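Side-chain contacts in transcriptional regulator ZitR (Lactococcus lactis subsp. cremoris, PDB 6FI9), which represses the zit zinc-transport operon when zinc is present, binding as a homodimer to two palindromic operator sites in the zit promoter: residues A[48-51]-A[52-56]; A[98-101]-A[102-106]. The protein carries 3 engineered substitutions. All blocks are in the same frame, centred on the assembly; numbering follows the deposited sequence.

Contact 1 of 2, residues A[48-51]-A[52-56]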
# COMPACT_ATOMS: atom_id res chain seq x y z
N GLU A 48 5.16 -24.67 -11.18
CA GLU A 48 5.09 -25.79 -10.23
C GLU A 48 3.67 -26.07 -9.77
O GLU A 48 2.95 -25.13 -9.40
CB GLU A 48 6.00 -25.52 -9.01
CG GLU A 48 7.49 -25.65 -9.29
CD GLU A 48 8.42 -25.05 -8.25
OE1 GLU A 48 7.98 -24.82 -7.10
OE2 GLU A 48 9.60 -24.82 -8.60
N VAL A 49 3.26 -27.35 -9.77
CA VAL A 49 1.94 -27.79 -9.29
C VAL A 49 1.89 -27.65 -7.77
O VAL A 49 2.55 -28.40 -7.04
CB VAL A 49 1.47 -29.17 -9.82
CG1 VAL A 49 0.90 -29.05 -11.23
CG2 VAL A 49 2.59 -30.21 -9.78
N SER A 50 1.17 -26.62 -7.30
CA SER A 50 1.08 -26.25 -5.89
C SER A 50 -0.19 -26.73 -5.18
O SER A 50 -1.22 -26.93 -5.82
CB SER A 50 1.24 -24.74 -5.76
OG SER A 50 0.90 -24.25 -4.47
N THR A 51 -0.10 -26.88 -3.85
CA THR A 51 -1.19 -27.26 -2.96
C THR A 51 -1.87 -25.98 -2.46
O THR A 51 -1.32 -24.89 -2.62
CB THR A 51 -0.67 -28.11 -1.78
OG1 THR A 51 0.33 -27.39 -1.06
CG2 THR A 51 -0.13 -29.47 -2.22
N ASN A 52 -3.06 -26.11 -1.82
CA ASN A 52 -3.84 -25.00 -1.28
C ASN A 52 -3.06 -24.18 -0.23
O ASN A 52 -3.28 -22.98 -0.09
CB ASN A 52 -5.14 -25.52 -0.67
CG ASN A 52 -6.30 -24.56 -0.73
OD1 ASN A 52 -6.25 -23.42 -0.22
ND2 ASN A 52 -7.39 -25.00 -1.35
N ALA A 53 -2.13 -24.85 0.48
CA ALA A 53 -1.28 -24.28 1.53
C ALA A 53 -0.13 -23.43 0.98
O ALA A 53 0.12 -22.35 1.51
CB ALA A 53 -0.75 -25.38 2.43
N ARG A 54 0.58 -23.93 -0.06
CA ARG A 54 1.71 -23.24 -0.67
C ARG A 54 1.30 -21.93 -1.36
O ARG A 54 2.08 -20.98 -1.33
CB ARG A 54 2.47 -24.17 -1.64
CG ARG A 54 3.80 -23.62 -2.14
CD ARG A 54 4.29 -24.37 -3.37
NE ARG A 54 5.50 -23.78 -3.94
CZ ARG A 54 5.57 -23.25 -5.15
NH1 ARG A 54 4.51 -23.24 -5.95
NH2 ARG A 54 6.72 -22.74 -5.59
N ILE A 55 0.08 -21.87 -1.93
CA ILE A 55 -0.47 -20.67 -2.60
C ILE A 55 -0.54 -19.51 -1.58
O ILE A 55 -0.13 -18.40 -1.91
CB ILE A 55 -1.84 -20.96 -3.30
CG1 ILE A 55 -1.67 -22.01 -4.43
CG2 ILE A 55 -2.47 -19.68 -3.85
CD1 ILE A 55 -2.95 -22.80 -4.80
N ALA A 56 -1.00 -19.79 -0.34
CA ALA A 56 -1.09 -18.83 0.76
C ALA A 56 0.30 -18.36 1.21
O ALA A 56 0.47 -17.19 1.57
CB ALA A 56 -1.84 -19.44 1.93
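OE1 of E48 lies over one face of the R54 guanidinium, while CB of S50 meets the group at its edge, in the plane, 3.6 Å from R54 NH1. The salt bridge runs from E48 OE1 to R54 NH2 at 2.9 Å, but OE1 sits above the plane, away from where the N-H groups aim, and charge alone draws the two together. The side chains cross at about a right angle, with the carboxylate and guanidinium planes 38° apart. R54 gets back to E48 by starting with CG anti to its own N (chi1 -169°) and staying extended as far as NE. On the way its CB passes S50 OG at 3.2 Å. That hydroxyl donates to T51 O at 3.0 Å, in the carbonyl plane and on a lone pair. T51 O also receives a weak bond from I55 N (3.4 Å), the first helical turn closing on the loop, and CD1 of I55 rests 3.4 Å from the same T51 O. A backbone bond from S50 to W93 in strand 92-95 ties the loop to the wing, and I55 packs on helices 36-47 and 63-75 at the start of the predicted helix-turn-helix motif. A bond without direction should tolerate some movement of exposed E48 and partly exposed R54, whereas the buried S50 hydroxyl is fixed by a directed one.

Contact 2 of 2, residues A[98-101]-A[102-106]. With ZN (zinc ion), chain J; ZN (zinc ion), chain I.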
# COMPACT_ATOMS: atom_id res chain seq x y z
N LYS A 98 -6.55 -23.63 -20.85
CA LYS A 98 -7.26 -22.35 -20.94
C LYS A 98 -6.51 -21.25 -20.18
O LYS A 98 -6.57 -20.08 -20.59
CB LYS A 98 -8.68 -22.50 -20.35
CG LYS A 98 -9.68 -21.45 -20.82
CD LYS A 98 -10.44 -20.85 -19.64
CE LYS A 98 -11.34 -19.72 -20.06
NZ LYS A 98 -11.79 -18.91 -18.90
N ALA A 99 -5.83 -21.61 -19.08
CA ALA A 99 -5.09 -20.70 -18.22
C ALA A 99 -3.66 -20.39 -18.66
O ALA A 99 -3.15 -19.33 -18.32
CB ALA A 99 -5.10 -21.22 -16.80
N ILE A 100 -3.03 -21.31 -19.43
CA ILE A 100 -1.64 -21.22 -19.92
C ILE A 100 -1.30 -19.81 -20.52
O ILE A 100 -0.31 -19.24 -20.06
CB ILE A 100 -1.26 -22.40 -20.87
CG1 ILE A 100 -1.12 -23.71 -20.06
CG2 ILE A 100 0.02 -22.11 -21.69
CD1 ILE A 100 -1.06 -25.02 -20.87
N PRO A 101 -2.07 -19.19 -21.45
CA PRO A 101 -1.68 -17.85 -21.95
C PRO A 101 -1.79 -16.73 -20.92
O PRO A 101 -1.04 -15.76 -21.00
CB PRO A 101 -2.62 -17.62 -23.14
CG PRO A 101 -3.21 -18.96 -23.46
CD PRO A 101 -3.29 -19.66 -22.15
N VAL A 102 -2.73 -16.86 -19.95
CA VAL A 102 -2.98 -15.88 -18.88
C VAL A 102 -1.79 -15.82 -17.92
O VAL A 102 -1.36 -14.73 -17.54
CB VAL A 102 -4.31 -16.15 -18.13
CG1 VAL A 102 -4.72 -14.94 -17.27
CG2 VAL A 102 -5.44 -16.52 -19.09
N ALA A 103 -1.24 -17.00 -17.56
CA ALA A 103 -0.07 -17.15 -16.69
C ALA A 103 1.17 -16.61 -17.40
O ALA A 103 2.05 -16.04 -16.74
CB ALA A 103 0.13 -18.61 -16.33
N LYS A 104 1.24 -16.78 -18.74
CA LYS A 104 2.33 -16.30 -19.59
C LYS A 104 2.33 -14.77 -19.62
O LYS A 104 3.40 -14.16 -19.63
CB LYS A 104 2.19 -16.87 -21.01
CG LYS A 104 2.73 -18.28 -21.19
CD LYS A 104 2.39 -18.82 -22.58
CE LYS A 104 3.04 -20.14 -22.89
NZ LYS A 104 2.58 -20.66 -24.21
N GLU A 105 1.13 -14.16 -19.63
CA GLU A 105 0.94 -12.71 -19.67
C GLU A 105 1.38 -12.07 -18.36
O GLU A 105 2.06 -11.05 -18.40
CB GLU A 105 -0.52 -12.34 -19.98
CG GLU A 105 -0.68 -10.96 -20.60
CD GLU A 105 -0.55 -9.76 -19.68
OE1 GLU A 105 -1.23 -9.75 -18.63
OE2 GLU A 105 0.24 -8.85 -20.00
N HIS A 106 0.98 -12.66 -17.21
CA HIS A 106 1.32 -12.14 -15.89
C HIS A 106 2.82 -12.19 -15.64
O HIS A 106 3.37 -11.24 -15.11
CB HIS A 106 0.55 -12.87 -14.79
CG HIS A 106 0.35 -12.04 -13.57
ND1 HIS A 106 -0.58 -11.03 -13.54
CD2 HIS A 106 0.97 -12.11 -12.37
CE1 HIS A 106 -0.51 -10.51 -12.32
NE2 HIS A 106 0.41 -11.13 -11.58
ZN ZN J . -1.77 -9.88 -16.66
ZN ZN I . 1.82 -10.78 -9.99
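A99, I100 and P101 each offer a carbonyl to the amide four residues on, with A103 N to A99 O at 3.1 Å the straightest of the three bonds (N-H...O 160°) and E105 N to P101 O, at 3.0 Å, the most bent (139°). V102 N also reaches A99 O, though weakly. P101 has no amide hydrogen of its own, which costs little in the opening turn of a helix, where no carbonyl one turn back need be served. The side chains of I100 and K104 lie alongside each other and point the same way: I100 CG2 touches K104 CE at 3.8 Å. K104 begins with CG beside its backbone N (chi1 -82°), then runs fully extended, laying its aliphatic part along I100 so that CE and NZ lie beside CG2 of I100. V102 turns CG2 back over the first turn, 3.7 Å from A99 O. E105 and H106 are zinc ligands. E105 bends at its second torsion and binds one zinc ion through OE1 at 2.0 Å, its OE2 standing 4.0 Å from that zinc ion, a monodentate grip; E39 gives this ion another oxygen, C28 belongs to the same site, and S30 adds a weak hydrogen bond to E105 OE1. H106 binds the second zinc ion through NE2 at 2.2 Å, with E22 and H110; H40 belongs to the same site. Helix 100-122 thus leaves strand 92-95 of the wing and lies against helix 36-47, where A99 and V102 pack on L42 and H106 on E39 and M43, while K98 NZ is hydrogen-bonded to Q76 O just beyond helix 63-75.

In the fold
Both contacts sit at the first turn of a helix, and both helices pack on helix 36-47: helix 52-59 through I55 on I41 in contact 1, helix 100-122 through V102 on L42 in contact 2. Their centres are about 17 Å apart and they do not touch. Each mixes buried and exposed residues, with S50 and I55 inside in the first and A99, V102 and A103 in the second. Contact 1 leads into the predicted helix-turn-helix and relies on a surface charge pair and a buried hydroxyl. Contact 2 is held by backbone bonds and apolar packing, and sends E105 and H106 to two zinc sites, consistent with zinc acting on the winged-helix domain through shared helices.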